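Local coordinates for gifsy-2 prophage ATP-binding sugar transporter-like protein (Salmonella typhimurium LT2, PDB 2PP6) that probably binds ATP and may take part in sugar transport, and pairs through its N-terminal helix in the crystal, at the interface of chains A and B. Residues are numbered along the deposited sequence; one frame, centred on the assembly and turned at random. Chains: chain A/B, Gifsy-2 prophage ATP-binding sugar transporter-like protein.

The interface of chains A and B. Residues chain A 12, 15-16, 19, 86; chain B 8, 11-12.
Helix 2-23 of chain A packs antiparallel against helix 2-23 of chain B, and the loop joining strands 75-85 and 88-95 of chain A adds the poorly ordered A:Asn86 at the border. In this Gifsy-2 prophage protein, which joins a beta barrel to a helix, the pairing illustrates how a two-fold helix interface combines an apolar seam with charged flanks. The deposited assembly contains four copies, so the pair may form part of a four-helix bundle, although the structure alone does not establish the oligomer in solution. The apolar seam is built on the selenomethionine A:Met15. Its chain runs extended to the selenium (chi2 -180°) and then bends at chi3, 106°. CE of A:Met15 thereby sits over the face of the B:Phe8 ring, 3.6 Å from its centroid, in a CH-pi contact. The two side chains approach tip to tip, and CG of A:Met15 lies above the rim of the same ring. A:Ile19, one turn further along, also comes tip to tip, its CG1 3.7 Å from CD2 of B:Phe8. On the other side the poorly ordered B:Met11 crosses A:Met15 at about a right angle.

Beside this seam B:Lys12 has more surface hidden by the partner than any other residue of the patch. With CG anti to the carbonyl carbon, its chain is extended at chi2 and chi3 and turns at chi4, -59°, bringing the ammonium NZ over helix A. There NZ of B:Lys12 forms a salt bridge with the carboxylate OD1 of A:Asp16 at 3.4 Å, a distance at which the hydrogen bond is weak. NZ of B:Lys12 also lies 3.4 Å from CA of A:Lys12, so the lysine tip rests on the partner backbone as well. The two-fold lays A:Lys12 obliquely across B:Lys12, with NZ of A:Lys12 3.4 Å from CA of B:Lys12. NZ of A:Lys12 and NZ of B:Lys12 are thus 5.5 Å apart; the nearby carboxylate probably eases the repulsion between these like charges.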
# COMPACT_ATOMS: atom_id res chain seq x y z
N LYS A 12 6.82 -0.08 -1.34
CA LYS A 12 7.39 1.05 -2.05
C LYS A 12 8.20 0.54 -3.25
O LYS A 12 8.06 1.05 -4.35
CB LYS A 12 8.30 1.87 -1.13
CG LYS A 12 7.59 2.50 0.06
CD LYS A 12 8.57 3.23 0.97
CE LYS A 12 7.90 3.72 2.24
NZ LYS A 12 6.76 4.64 1.95
N MSE A 15 5.77 -0.56 -5.84
CA MSE A 15 5.02 0.58 -6.34
C MSE A 15 5.78 1.35 -7.40
O MSE A 15 5.21 1.77 -8.41
CB MSE A 15 4.65 1.51 -5.19
CG MSE A 15 3.59 0.93 -4.27
SE MSE A 15 3.10 2.08 -2.82
CE MSE A 15 1.39 2.63 -3.45
N ASP A 16 7.07 1.55 -7.20
CA ASP A 16 7.85 2.30 -8.16
C ASP A 16 8.10 1.52 -9.42
O ASP A 16 8.15 2.08 -10.52
CB ASP A 16 9.18 2.72 -7.58
CG ASP A 16 9.03 3.75 -6.51
OD1 ASP A 16 8.00 4.48 -6.53
OD2 ASP A 16 9.94 3.86 -5.66
N ILE A 19 5.09 1.94 -11.65
CA ILE A 19 4.99 3.24 -12.29
C ILE A 19 5.96 3.29 -13.46
O ILE A 19 5.63 3.79 -14.54
CB ILE A 19 5.33 4.39 -11.35
CG1 ILE A 19 4.25 4.55 -10.29
CG2 ILE A 19 5.47 5.68 -12.14
CD1 ILE A 19 4.45 5.76 -9.43
N ASN A 86 11.42 11.70 -3.84
CA ASN A 86 11.34 10.47 -3.07
C ASN A 86 12.65 9.72 -3.26
O ASN A 86 12.67 8.51 -3.48
CB ASN A 86 10.17 9.61 -3.53
CG ASN A 86 8.86 10.35 -3.46
OD1 ASN A 86 8.67 11.37 -4.12
ND2 ASN A 86 7.94 9.85 -2.65
N PHE B 8 -0.18 6.37 -5.11
CA PHE B 8 1.08 5.82 -4.61
C PHE B 8 1.83 6.82 -3.75
O PHE B 8 2.42 6.45 -2.73
CB PHE B 8 1.97 5.39 -5.78
CG PHE B 8 1.55 4.10 -6.43
CD1 PHE B 8 0.29 3.55 -6.19
CD2 PHE B 8 2.41 3.42 -7.29
CE1 PHE B 8 -0.10 2.35 -6.79
CE2 PHE B 8 2.03 2.23 -7.89
CZ PHE B 8 0.77 1.70 -7.64
N MSE B 11 0.20 7.09 -0.35
CA MSE B 11 0.41 5.93 0.47
C MSE B 11 1.81 6.00 1.05
O MSE B 11 2.01 5.77 2.25
CB MSE B 11 0.20 4.67 -0.36
CG MSE B 11 -1.26 4.51 -0.74
SE MSE B 11 -1.68 2.92 -1.72
CE MSE B 11 -0.49 1.70 -0.84
N LYS B 12 2.78 6.37 0.22
CA LYS B 12 4.14 6.50 0.71
C LYS B 12 4.19 7.56 1.81
O LYS B 12 4.77 7.35 2.86
CB LYS B 12 5.10 6.90 -0.43
CG LYS B 12 5.20 5.87 -1.54
CD LYS B 12 6.10 6.37 -2.67
CE LYS B 12 6.07 5.43 -3.86
NZ LYS B 12 6.52 4.05 -3.49